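Local coordinates for protein aryl esterase (Mycobacterium smegmatis, PDB 2Q0Q) that catalyses the hydrolysis of aryl esters and the transfer of acyl groups to alcohols in water, as an oligomeric SGNH-family hydrolase, at residues 10-15 with 194-199; 18-23 with 189-194; 88-93 with 137-142; 95-100 with 152-157. All coordinates share one frame; numbering follows the deposited sequence.

Interaction 1: residues 10-15 with 194-199. With SO4 (sulfate ion), chain U.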
loop_
_atom_site.group_PDB
_atom_site.type_symbol
_atom_site.label_atom_id
_atom_site.label_comp_id
_atom_site.label_asym_id
_atom_site.label_seq_id
_atom_site.Cartn_x
_atom_site.Cartn_y
_atom_site.Cartn_z
ATOM N N ASP G 10 13.382 -25.737 0.288
ATOM C CA ASP G 10 13.246 -25.292 -1.091
ATOM C C ASP G 10 13.339 -26.549 -1.982
ATOM O O ASP G 10 12.935 -27.629 -1.547
ATOM C CB ASP G 10 14.293 -24.195 -1.397
ATOM C CG ASP G 10 15.712 -24.616 -1.028
ATOM O OD1 ASP G 10 15.960 -25.829 -1.105
ATOM O OD2 ASP G 10 16.552 -23.739 -0.693
ATOM N N SER G 11 13.811 -26.415 -3.219
ATOM C CA SER G 11 13.917 -27.542 -4.142
ATOM C C SER G 11 14.741 -28.665 -3.528
ATOM O O SER G 11 14.509 -29.833 -3.807
ATOM C CB SER G 11 14.586 -27.103 -5.447
ATOM O OG SER G 11 15.823 -26.452 -5.171
ATOM N N LEU G 12 15.716 -28.316 -2.696
ATOM C CA LEU G 12 16.594 -29.319 -2.103
ATOM C C LEU G 12 15.802 -30.202 -1.139
ATOM O O LEU G 12 16.103 -31.376 -0.994
ATOM C CB LEU G 12 17.781 -28.668 -1.393
ATOM C CG LEU G 12 18.642 -27.703 -2.225
ATOM C CD1 LEU G 12 19.663 -27.082 -1.302
ATOM C CD2 LEU G 12 19.303 -28.331 -3.447
ATOM N N THR G 13 14.779 -29.629 -0.495
ATOM C CA THR G 13 13.911 -30.363 0.397
ATOM C C THR G 13 12.787 -31.037 -0.386
ATOM O O THR G 13 12.450 -32.193 -0.126
ATOM C CB THR G 13 13.301 -29.429 1.464
ATOM O OG1 THR G 13 14.344 -28.905 2.288
ATOM C CG2 THR G 13 12.279 -30.154 2.348
ATOM N N TRP G 14 12.246 -30.335 -1.373
ATOM C CA TRP G 14 11.257 -30.948 -2.285
ATOM C C TRP G 14 11.783 -32.184 -2.984
ATOM O O TRP G 14 11.088 -33.194 -3.082
ATOM C CB TRP G 14 10.795 -29.942 -3.349
ATOM C CG TRP G 14 9.663 -30.432 -4.217
ATOM C CD1 TRP G 14 8.372 -30.634 -3.838
ATOM C CD2 TRP G 14 9.735 -30.767 -5.601
ATOM N NE1 TRP G 14 7.629 -31.088 -4.896
ATOM C CE2 TRP G 14 8.438 -31.154 -6.003
ATOM C CE3 TRP G 14 10.757 -30.764 -6.545
ATOM C CZ2 TRP G 14 8.148 -31.559 -7.315
ATOM C CZ3 TRP G 14 10.465 -31.149 -7.852
ATOM C CH2 TRP G 14 9.165 -31.536 -8.221
ATOM N N GLY G 15 13.002 -32.084 -3.498
ATOM C CA GLY G 15 13.650 -33.203 -4.160
ATOM C C GLY G 15 13.741 -33.001 -5.653
ATOM O O GLY G 15 13.381 -33.882 -6.407
ATOM N N ILE G 194 23.481 -27.025 -8.787
ATOM C CA ILE G 194 22.562 -26.480 -7.803
ATOM C C ILE G 194 21.937 -27.570 -6.932
ATOM O O ILE G 194 21.886 -27.438 -5.704
ATOM C CB ILE G 194 21.410 -25.685 -8.495
ATOM C CG1 ILE G 194 21.968 -24.575 -9.403
ATOM C CG2 ILE G 194 20.418 -25.142 -7.433
ATOM C CD1 ILE G 194 20.947 -24.015 -10.392
ATOM N N HIS G 195 21.430 -28.628 -7.565
ATOM C CA HIS G 195 20.630 -29.617 -6.870
ATOM C C HIS G 195 21.437 -30.863 -6.535
ATOM O O HIS G 195 22.645 -30.929 -6.836
ATOM C CB HIS G 195 19.342 -29.896 -7.670
ATOM C CG HIS G 195 18.519 -28.665 -7.890
ATOM N ND1 HIS G 195 18.577 -27.929 -9.056
ATOM C CD2 HIS G 195 17.651 -28.006 -7.076
ATOM C CE1 HIS G 195 17.770 -26.886 -8.960
ATOM N NE2 HIS G 195 17.199 -26.902 -7.765
ATOM N N PHE G 196 20.776 -31.803 -5.857
ATOM C CA PHE G 196 21.448 -32.949 -5.240
ATOM C C PHE G 196 21.390 -34.178 -6.098
ATOM O O PHE G 196 20.398 -34.449 -6.743
ATOM C CB PHE G 196 20.851 -33.359 -3.896
ATOM C CG PHE G 196 21.025 -32.362 -2.772
ATOM C CD1 PHE G 196 20.264 -32.501 -1.607
ATOM C CD2 PHE G 196 21.945 -31.308 -2.839
ATOM C CE1 PHE G 196 20.418 -31.611 -0.521
ATOM C CE2 PHE G 196 22.084 -30.409 -1.778
ATOM C CZ PHE G 196 21.305 -30.552 -0.614
ATOM N N THR G 197 22.463 -34.953 -6.042
ATOM C CA THR G 197 22.459 -36.318 -6.556
ATOM C C THR G 197 21.706 -37.223 -5.591
ATOM O O THR G 197 21.317 -36.805 -4.487
ATOM C CB THR G 197 23.870 -36.880 -6.688
ATOM O OG1 THR G 197 24.533 -36.782 -5.420
ATOM C CG2 THR G 197 24.638 -36.105 -7.751
ATOM N N GLU G 198 21.472 -38.460 -6.017
ATOM C CA GLU G 198 20.878 -39.458 -5.126
ATOM C C GLU G 198 21.741 -39.702 -3.883
ATOM O O GLU G 198 21.189 -39.845 -2.777
ATOM C CB GLU G 198 20.703 -40.785 -5.852
ATOM C CG GLU G 198 19.670 -40.740 -6.965
ATOM C CD GLU G 198 19.573 -42.068 -7.710
ATOM O OE1 GLU G 198 20.622 -42.587 -8.200
ATOM O OE2 GLU G 198 18.420 -42.551 -7.798
ATOM N N ALA G 199 23.065 -39.743 -4.084
ATOM C CA ALA G 199 24.051 -39.965 -2.995
ATOM C C ALA G 199 24.164 -38.788 -2.012
ATOM O O ALA G 199 24.312 -39.008 -0.775
ATOM C CB ALA G 199 25.435 -40.297 -3.561
HETATM S S SO4 U . 15.632 -23.500 -6.987
HETATM O O1 SO4 U . 17.101 -23.160 -6.909
HETATM O O2 SO4 U . 15.138 -23.828 -5.629
HETATM O O3 SO4 U . 14.985 -22.388 -7.710
HETATM O O4 SO4 U . 15.496 -24.725 -7.783
#
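Ser11 and His195 bring OG and NE2 to 3.0 Å from each other, as nucleophile and general base do in SGNH hydrolases. Asp10, Ser11 and Leu12 belong to the GDSL motif, and with Asp192 the pair probably forms the catalytic triad. A sulfate ion, probably from the crystallisation liquor, lies against both. Ser11 OG donates to sulfate O2 at 2.8 Å, and His195 NE2 donates to sulfate O4 at 2.8 Å, its N-H...O angle 147°. Ser11 OG and sulfate O4 are both in the plane of the imidazole, at its edge. Ala55 N, Asn94 ND2 and Lys97 NZ complete the grip on the anion, consistent with an oxyanion hole for the tetrahedral intermediate, as in related SGNH hydrolases. The small serine side chain carries its hydroxyl between the backbone N and the carbonyl carbon (chi1 53°), where it can meet both ring and anion.

Beside this polar centre the contact is apolar. Leu12 CD2 stands over one face of the Phe196 ring, 4.0 Å from its centroid, in a CH-pi contact, and the forked leucine end also brings CD1 to the ring's rim. Trp34 and Leu204 pack on Phe196 in turn.

The second shell sets the histidine's rotation: Asp192 holds ND1, Trp16 stacks on the ring, and Ile194 CG2 sits over the centre of one face, 3.5 Å above its plane. Behind the serine, Asp10 is the N-cap of helix 11-14; its OD1 accepts from Leu12 N at 3.0 Å, on the anti side of the carboxylate.

Interaction 2: residues 18-23 with 189-194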
loop_
_atom_site.group_PDB
_atom_site.type_symbol
_atom_site.label_atom_id
_atom_site.label_comp_id
_atom_site.label_asym_id
_atom_site.label_seq_id
_atom_site.Cartn_x
_atom_site.Cartn_y
_atom_site.Cartn_z
ATOM N N PRO G 18 18.207 -32.936 -10.641
ATOM C CA PRO G 18 19.018 -32.100 -11.536
ATOM C C PRO G 18 19.015 -32.639 -12.963
ATOM O O PRO G 18 19.152 -33.838 -13.162
ATOM C CB PRO G 18 20.425 -32.148 -10.919
ATOM C CG PRO G 18 20.409 -33.270 -9.950
ATOM C CD PRO G 18 19.009 -33.592 -9.590
ATOM N N VAL G 19 18.865 -31.758 -13.941
ATOM C CA VAL G 19 18.860 -32.166 -15.340
ATOM C C VAL G 19 19.816 -31.270 -16.106
ATOM O O VAL G 19 19.999 -30.122 -15.720
ATOM C CB VAL G 19 17.416 -32.117 -15.949
ATOM C CG1 VAL G 19 16.558 -33.248 -15.400
ATOM C CG2 VAL G 19 16.706 -30.781 -15.675
ATOM N N GLU G 20 20.453 -31.796 -17.162
ATOM C CA GLU G 20 21.351 -30.997 -18.005
ATOM C C GLU G 20 20.716 -29.763 -18.629
ATOM O O GLU G 20 21.368 -28.707 -18.740
ATOM C CB GLU G 20 21.946 -31.859 -19.130
ATOM C CG GLU G 20 23.009 -32.792 -18.670
ATOM C CD GLU G 20 24.381 -32.118 -18.551
ATOM O OE1 GLU G 20 24.504 -30.901 -18.817
ATOM O OE2 GLU G 20 25.348 -32.817 -18.217
ATOM N N ASP G 21 19.451 -29.889 -19.031
ATOM C CA ASP G 21 18.776 -28.802 -19.728
ATOM C C ASP G 21 18.069 -27.807 -18.789
ATOM O O ASP G 21 17.265 -27.004 -19.234
ATOM C CB ASP G 21 17.854 -29.356 -20.815
ATOM C CG ASP G 21 16.702 -30.178 -20.266
ATOM O OD1 ASP G 21 16.457 -30.183 -19.038
ATOM O OD2 ASP G 21 16.012 -30.803 -21.097
ATOM N N GLY G 22 18.429 -27.830 -17.505
ATOM C CA GLY G 22 17.986 -26.816 -16.557
ATOM C C GLY G 22 16.645 -27.173 -15.955
ATOM O O GLY G 22 16.552 -27.516 -14.775
ATOM N N ALA G 23 15.622 -27.112 -16.795
ATOM C CA ALA G 23 14.229 -27.369 -16.397
ATOM C C ALA G 23 13.476 -27.715 -17.684
ATOM O O ALA G 23 13.958 -27.380 -18.775
ATOM C CB ALA G 23 13.623 -26.131 -15.734
ATOM N N ASP G 189 26.465 -31.869 -5.780
ATOM C CA ASP G 189 27.044 -32.711 -6.836
ATOM C C ASP G 189 26.138 -32.914 -8.074
ATOM O O ASP G 189 26.516 -33.593 -9.048
ATOM C CB ASP G 189 27.451 -34.064 -6.222
ATOM C CG ASP G 189 28.678 -33.945 -5.240
ATOM O OD1 ASP G 189 29.367 -32.889 -5.233
ATOM O OD2 ASP G 189 28.984 -34.948 -4.494
ATOM N N GLY G 190 24.951 -32.305 -8.062
ATOM C CA GLY G 190 24.032 -32.465 -9.178
ATOM C C GLY G 190 24.650 -31.852 -10.411
ATOM O O GLY G 190 25.387 -30.873 -10.315
ATOM N N VAL G 191 24.314 -32.396 -11.575
ATOM C CA VAL G 191 24.899 -31.946 -12.856
ATOM C C VAL G 191 24.609 -30.464 -13.168
ATOM O O VAL G 191 25.326 -29.825 -13.939
ATOM C CB VAL G 191 24.393 -32.861 -14.016
ATOM C CG1 VAL G 191 22.935 -32.578 -14.356
ATOM C CG2 VAL G 191 25.268 -32.753 -15.217
ATOM N N ASP G 192 23.565 -29.908 -12.556
ATOM C CA ASP G 192 23.247 -28.510 -12.804
ATOM C C ASP G 192 23.997 -27.535 -11.902
ATOM O O ASP G 192 23.912 -26.323 -12.115
ATOM C CB ASP G 192 21.748 -28.296 -12.719
ATOM C CG ASP G 192 21.176 -28.566 -11.325
ATOM O OD1 ASP G 192 21.955 -28.839 -10.371
ATOM O OD2 ASP G 192 19.939 -28.501 -11.210
ATOM N N GLY G 193 24.739 -28.061 -10.922
ATOM C CA GLY G 193 25.562 -27.242 -10.005
ATOM C C GLY G 193 24.760 -26.655 -8.852
ATOM O O GLY G 193 25.302 -25.883 -8.038
ATOM N N ILE G 194 23.481 -27.025 -8.787
ATOM C CA ILE G 194 22.562 -26.480 -7.803
ATOM C C ILE G 194 21.937 -27.570 -6.932
ATOM O O ILE G 194 21.886 -27.438 -5.704
ATOM C CB ILE G 194 21.410 -25.685 -8.495
ATOM C CG1 ILE G 194 21.968 -24.575 -9.403
ATOM C CG2 ILE G 194 20.418 -25.142 -7.433
ATOM C CD1 ILE G 194 20.947 -24.015 -10.392
HETATM O O HOH W 1 18.114 -29.202 -13.173
#
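Pro18 lays its CB on the flat of the Asp192 carboxylate, 3.7 Å from Asp192 CG and about as far from both oxygens. The same ring presses CG against Gly190 CA at 3.8 Å; a CB on Gly190 would collide with it, which explains a residue without a side chain here. Val191 adds the outer part of the apolar contact: its CG1 reaches the backbone of Val19 at C, 3.8 Å away. At the exposed rim the bent Glu20 side chain crosses that of Val191 at about a right angle, but the close approach is doubtful.

Asp192 is probably the acid of the Ser-His-Asp triad, in the Asp-x-x-His arrangement of SGNH enzymes, and the contact supplies part of its setting. Its OD2 accepts from His195 ND1. Its OD1 closes an Asx turn, taking Ile194 N at 2.9 Å in a fairly straight bond (160°) that arrives from above the carboxylate plane. With CG between the backbone N and the carbonyl carbon (chi1 64°), the carboxylate can reach both.

One water joins the loops by polar bonds. It accepts from Val19 N at 2.8 Å and is placed to donate to Asp192 OD2 and Gly22 O, though it has more acceptors in reach than protons.

Type I turns run from Gly190 to Gly193, closed by Gly193 N to Gly190 O at 2.9 Å, and from Val19 to Gly22. Gly193 and Gly22 both have positive phi, easily taken up by glycine. Lys176 NZ of a neighbouring subunit donates to Asp21 O and Ala23 O.

Interaction 3: residues 88-93 with 137-142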
loop_
_atom_site.group_PDB
_atom_site.type_symbol
_atom_site.label_atom_id
_atom_site.label_comp_id
_atom_site.label_asym_id
_atom_site.label_seq_id
_atom_site.Cartn_x
_atom_site.Cartn_y
_atom_site.Cartn_z
ATOM N N ILE G 88 13.015 -28.559 10.961
ATOM C CA ILE G 88 14.287 -28.435 10.275
ATOM C C ILE G 88 14.117 -27.432 9.162
ATOM O O ILE G 88 13.258 -27.615 8.288
ATOM C CB ILE G 88 14.702 -29.785 9.653
ATOM C CG1 ILE G 88 14.893 -30.836 10.761
ATOM C CG2 ILE G 88 15.963 -29.642 8.740
ATOM C CD1 ILE G 88 15.241 -32.234 10.250
ATOM N N ILE G 89 14.939 -26.383 9.178
ATOM C CA ILE G 89 14.861 -25.371 8.143
ATOM C C ILE G 89 16.190 -25.306 7.379
ATOM O O ILE G 89 17.256 -24.934 7.938
ATOM C CB ILE G 89 14.555 -23.967 8.701
ATOM C CG1 ILE G 89 13.451 -23.989 9.759
ATOM C CG2 ILE G 89 14.205 -22.991 7.545
ATOM C CD1 ILE G 89 13.259 -22.614 10.349
HETATM N N MSE G 90 16.128 -25.702 6.112
HETATM C CA MSE G 90 17.232 -25.489 5.183
HETATM C C MSE G 90 16.768 -24.581 4.043
HETATM O O MSE G 90 16.050 -24.995 3.126
HETATM C CB MSE G 90 17.776 -26.808 4.630
HETATM C CG MSE G 90 18.939 -26.622 3.661
HETATM SE SE MSE G 90 19.849 -28.373 3.364
HETATM C CE MSE G 90 18.464 -29.162 2.277
ATOM N N LEU G 91 17.186 -23.327 4.126
ATOM C CA LEU G 91 16.854 -22.314 3.155
ATOM C C LEU G 91 18.049 -21.384 3.047
ATOM O O LEU G 91 18.896 -21.358 3.941
ATOM C CB LEU G 91 15.637 -21.513 3.611
ATOM C CG LEU G 91 14.300 -22.204 3.407
ATOM C CD1 LEU G 91 13.189 -21.381 4.046
ATOM C CD2 LEU G 91 14.004 -22.397 1.928
ATOM N N GLY G 92 18.090 -20.614 1.962
ATOM C CA GLY G 92 19.100 -19.594 1.774
ATOM C C GLY G 92 19.792 -19.651 0.428
ATOM O O GLY G 92 20.325 -18.633 -0.042
ATOM N N THR G 93 19.781 -20.825 -0.213
ATOM C CA THR G 93 20.343 -20.948 -1.561
ATOM C C THR G 93 19.711 -19.947 -2.532
ATOM O O THR G 93 20.395 -19.227 -3.255
ATOM C CB THR G 93 20.148 -22.372 -2.113
ATOM O OG1 THR G 93 20.752 -23.323 -1.230
ATOM C CG2 THR G 93 20.752 -22.502 -3.497
ATOM N N VAL G 137 19.688 -25.150 9.333
ATOM C CA VAL G 137 20.602 -25.893 8.457
ATOM C C VAL G 137 21.089 -24.997 7.330
ATOM O O VAL G 137 20.289 -24.458 6.571
ATOM C CB VAL G 137 19.939 -27.117 7.840
ATOM C CG1 VAL G 137 20.881 -27.845 6.927
ATOM C CG2 VAL G 137 19.384 -28.067 8.932
ATOM N N SER G 138 22.412 -24.858 7.216
ATOM C CA SER G 138 22.986 -24.170 6.059
ATOM C C SER G 138 23.038 -25.178 4.917
ATOM O O SER G 138 23.474 -26.335 5.136
ATOM C CB SER G 138 24.382 -23.598 6.363
ATOM O OG SER G 138 25.183 -24.537 7.031
ATOM N N PRO G 139 22.602 -24.767 3.701
ATOM C CA PRO G 139 22.727 -25.677 2.566
ATOM C C PRO G 139 24.203 -25.777 2.170
ATOM O O PRO G 139 25.012 -24.947 2.572
ATOM C CB PRO G 139 21.940 -24.972 1.463
ATOM C CG PRO G 139 22.149 -23.512 1.770
ATOM C CD PRO G 139 22.037 -23.465 3.286
ATOM N N PRO G 140 24.560 -26.775 1.353
ATOM C CA PRO G 140 25.928 -26.837 0.855
ATOM C C PRO G 140 26.200 -25.761 -0.192
ATOM O O PRO G 140 25.268 -25.304 -0.879
ATOM C CB PRO G 140 26.012 -28.231 0.229
ATOM C CG PRO G 140 24.679 -28.602 -0.073
ATOM C CD PRO G 140 23.748 -27.879 0.830
ATOM N N PRO G 141 27.476 -25.357 -0.336
ATOM C CA PRO G 141 27.791 -24.344 -1.333
ATOM C C PRO G 141 27.372 -24.814 -2.735
ATOM O O PRO G 141 27.446 -26.019 -3.043
ATOM C CB PRO G 141 29.307 -24.191 -1.202
ATOM C CG PRO G 141 29.610 -24.639 0.204
ATOM C CD PRO G 141 28.673 -25.789 0.404
ATOM N N LEU G 142 26.921 -23.873 -3.558
ATOM C CA LEU G 142 26.680 -24.138 -4.959
ATOM C C LEU G 142 27.989 -24.508 -5.672
ATOM O O LEU G 142 29.096 -24.305 -5.151
ATOM C CB LEU G 142 26.051 -22.918 -5.647
ATOM C CG LEU G 142 24.649 -22.520 -5.192
ATOM C CD1 LEU G 142 24.287 -21.102 -5.601
ATOM C CD2 LEU G 142 23.599 -23.510 -5.709
HETATM O O HOH W 2 23.145 -24.272 -1.984
#
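The puckered Pro139 ring is met by Met90 CG over one side and by Thr93 OG1 at its CB-CG edge. Met90 CG lies 4.1 Å from Pro139 CB, while Thr93 OG1 is 3.3 Å from Pro139 CG. The contact joins the C-terminal ends of two neighbouring strands, 86-90 and 133-138, in the five-stranded parallel sheet at the heart of the SGNH hydrolase fold.

Between the two segments one backbone hydrogen bond is made, Val137 N to Ile89 O at 2.8 Å (149°); Ile89 also bonds to the backbone of Leu135. Beside it, Met90 CA points its hydrogen at Val137 O, 3.5 Å away and nearly straight at 163°. Met90, present as selenomethionine, leaves the backbone with CG anti to N and stays extended at chi2 (166°), which carries SE to 3.7 Å from Val137 CG1; the bend at chi3 turns only the terminal CE. This long flexible chain reaches across the strand end, and Leu12 of the GDSL helix packs on it.

Beyond the strands the two segments stay in touch through side chains. Gly92 takes a positive phi where a CB would jam against the preceding carbonyl. Prolines 139 to 141 have no N-H to satisfy and stiffen the departing loop. Thr93 turns its methyl to the apolar side, CG2 to Leu142 CD2 at 3.7 Å, and its hydroxyl toward a water that lies 2.7 Å from Thr93 OG1 and donates to Pro140 O at 2.6 Å.

Interaction 4: residues 95-100 with 152-157. With SO4 (sulfate ion), chain U.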
loop_
_atom_site.group_PDB
_atom_site.type_symbol
_atom_site.label_atom_id
_atom_site.label_comp_id
_atom_site.label_asym_id
_atom_site.label_seq_id
_atom_site.Cartn_x
_atom_site.Cartn_y
_atom_site.Cartn_z
ATOM N N ASP G 95 18.057 -17.159 -1.996
ATOM C CA ASP G 95 18.404 -15.786 -1.643
ATOM C C ASP G 95 19.696 -15.310 -2.308
ATOM O O ASP G 95 19.903 -14.108 -2.431
ATOM C CB ASP G 95 18.592 -15.644 -0.138
ATOM C CG ASP G 95 17.337 -15.950 0.667
ATOM O OD1 ASP G 95 16.768 -17.060 0.539
ATOM O OD2 ASP G 95 16.964 -15.086 1.469
ATOM N N THR G 96 20.579 -16.248 -2.693
ATOM C CA THR G 96 21.851 -15.882 -3.329
ATOM C C THR G 96 21.730 -15.652 -4.824
ATOM O O THR G 96 22.741 -15.368 -5.463
ATOM C CB THR G 96 22.991 -16.913 -3.119
ATOM O OG1 THR G 96 22.767 -18.060 -3.957
ATOM C CG2 THR G 96 23.138 -17.302 -1.636
ATOM N N LYS G 97 20.526 -15.774 -5.397
ATOM C CA LYS G 97 20.335 -15.396 -6.787
ATOM C C LYS G 97 20.672 -13.918 -6.966
ATOM O O LYS G 97 20.392 -13.098 -6.092
ATOM C CB LYS G 97 18.927 -15.708 -7.261
ATOM C CG LYS G 97 18.638 -17.215 -7.365
ATOM C CD LYS G 97 17.171 -17.468 -7.627
ATOM C CE LYS G 97 16.926 -18.932 -7.792
ATOM N NZ LYS G 97 15.484 -19.292 -7.928
ATOM N N ALA G 98 21.274 -13.600 -8.112
ATOM C CA ALA G 98 21.856 -12.260 -8.360
ATOM C C ALA G 98 20.846 -11.138 -8.229
ATOM O O ALA G 98 21.182 -10.053 -7.739
ATOM C CB ALA G 98 22.531 -12.200 -9.749
ATOM N N TYR G 99 19.618 -11.401 -8.678
ATOM C CA TYR G 99 18.588 -10.367 -8.694
ATOM C C TYR G 99 18.074 -9.964 -7.317
ATOM O O TYR G 99 17.463 -8.901 -7.182
ATOM C CB TYR G 99 17.430 -10.732 -9.628
ATOM C CG TYR G 99 16.697 -12.039 -9.380
ATOM C CD1 TYR G 99 15.588 -12.098 -8.550
ATOM C CD2 TYR G 99 17.085 -13.213 -10.029
ATOM C CE1 TYR G 99 14.879 -13.307 -8.362
ATOM C CE2 TYR G 99 16.392 -14.410 -9.844
ATOM C CZ TYR G 99 15.297 -14.454 -9.007
ATOM O OH TYR G 99 14.631 -15.649 -8.845
ATOM N N PHE G 100 18.312 -10.785 -6.304
ATOM C CA PHE G 100 17.937 -10.392 -4.942
ATOM C C PHE G 100 18.929 -9.407 -4.314
ATOM O O PHE G 100 18.578 -8.749 -3.332
ATOM C CB PHE G 100 17.768 -11.602 -4.027
ATOM C CG PHE G 100 16.555 -12.446 -4.351
ATOM C CD1 PHE G 100 16.696 -13.792 -4.613
ATOM C CD2 PHE G 100 15.277 -11.891 -4.366
ATOM C CE1 PHE G 100 15.612 -14.592 -4.892
ATOM C CE2 PHE G 100 14.195 -12.679 -4.662
ATOM C CZ PHE G 100 14.377 -14.043 -4.946
ATOM N N LEU G 152 23.382 -17.331 -15.071
ATOM C CA LEU G 152 22.979 -15.925 -15.007
ATOM C C LEU G 152 22.288 -15.612 -13.695
ATOM O O LEU G 152 22.684 -14.669 -12.994
ATOM C CB LEU G 152 22.046 -15.543 -16.167
ATOM C CG LEU G 152 22.778 -15.183 -17.461
ATOM C CD1 LEU G 152 21.922 -15.404 -18.702
ATOM C CD2 LEU G 152 23.314 -13.734 -17.399
ATOM N N ILE G 153 21.244 -16.375 -13.365
ATOM C CA ILE G 153 20.441 -16.027 -12.172
ATOM C C ILE G 153 21.230 -16.224 -10.872
ATOM O O ILE G 153 20.955 -15.568 -9.854
ATOM C CB ILE G 153 19.075 -16.776 -12.087
ATOM C CG1 ILE G 153 19.257 -18.273 -11.875
ATOM C CG2 ILE G 153 18.233 -16.516 -13.340
ATOM C CD1 ILE G 153 17.978 -19.017 -11.602
ATOM N N PHE G 154 22.208 -17.123 -10.899
ATOM C CA PHE G 154 23.025 -17.373 -9.717
ATOM C C PHE G 154 24.399 -16.680 -9.722
ATOM O O PHE G 154 25.237 -16.990 -8.893
ATOM C CB PHE G 154 23.215 -18.884 -9.523
ATOM C CG PHE G 154 22.093 -19.551 -8.779
ATOM C CD1 PHE G 154 21.186 -20.403 -9.418
ATOM C CD2 PHE G 154 21.926 -19.306 -7.426
ATOM C CE1 PHE G 154 20.134 -21.010 -8.687
ATOM C CE2 PHE G 154 20.887 -19.893 -6.712
ATOM C CZ PHE G 154 19.996 -20.752 -7.339
ATOM N N GLU G 155 24.609 -15.734 -10.625
ATOM C CA GLU G 155 25.886 -15.023 -10.705
ATOM C C GLU G 155 26.219 -14.413 -9.327
ATOM O O GLU G 155 25.420 -13.680 -8.744
ATOM C CB GLU G 155 25.802 -13.946 -11.790
ATOM C CG GLU G 155 27.061 -13.120 -11.991
ATOM C CD GLU G 155 27.044 -12.311 -13.300
ATOM O OE1 GLU G 155 26.509 -12.798 -14.338
ATOM O OE2 GLU G 155 27.592 -11.182 -13.302
ATOM N N GLY G 156 27.384 -14.767 -8.786
ATOM C CA GLY G 156 27.778 -14.306 -7.453
ATOM C C GLY G 156 27.253 -15.164 -6.308
ATOM O O GLY G 156 27.609 -14.943 -5.144
ATOM N N GLY G 157 26.401 -16.137 -6.629
ATOM C CA GLY G 157 25.717 -16.928 -5.609
ATOM C C GLY G 157 26.611 -17.937 -4.919
ATOM O O GLY G 157 26.514 -18.123 -3.717
HETATM S S SO4 U . 15.632 -23.500 -6.987
HETATM O O1 SO4 U . 17.101 -23.160 -6.909
HETATM O O2 SO4 U . 15.138 -23.828 -5.629
HETATM O O3 SO4 U . 14.985 -22.388 -7.710
HETATM O O4 SO4 U . 15.496 -24.725 -7.783
HETATM O O HOH W 3 24.306 -13.291 -6.198
#
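Lys97 stretches its side chain along one face of the Phe154 ring, joining the segment after strand 86-90 to the end of helix 148-153, beside the probable active site of this SGNH hydrolase. CG is anti to the carbonyl carbon (chi1 -69°) and the chain is extended from there on. Its methylenes therefore run over the aromatic surface: Lys97 CG is 3.9 Å from the Phe154 ring centroid in a CH-pi contact, and Lys97 CE is 3.6 Å from Phe154 CZ. The reach of a long straight lysine ends at the sulfate ion, where NZ donates to O3 at 3.1 Å. Sulfate O1 and Thr96 OG1 lie at the ring's edge, in its plane.

Thr96 holds OG1 between the backbone N and the carbonyl carbon (chi1 75°), and that hydroxyl bonds to Thr93 O. Gly157 passes close by, CA to Thr96 OG1 3.6 Å, where a CB would clash.

Ile153 CB meets the edge of the Tyr99 ring, whose OH is held by Asp62. Leu105 of a neighbouring subunit packs on Ile153 and Ala98. At the end of helix 148-153, Ala98 N donates to Ile153 O at 2.6 Å, 25° out of the carbonyl plane.

The sulfate ion ties interactions 1 and 4 together although their centres are about 18 Å apart: Ser11, at the start of helix 11-14, and His195 hold it on one part, Lys97 on another. Interaction 2, centred about 10 Å from interaction 1, shares Ile194 with it and brings Asp192, the probable triad acid, to His195. Interaction 3, centred about 11 Å from interaction 1, joins the strand ends from which the loops leave; Leu12 CB touches Met90 CE at 3.8 Å. Phe154 is a common wall of the pocket: its CE1 is 3.5 Å from Ile194 CD1, its CD2 3.5 Å from Leu142 CD1. Interactions 2 and 4 also meet a neighbouring subunit, setting the pocket close to the oligomer interface.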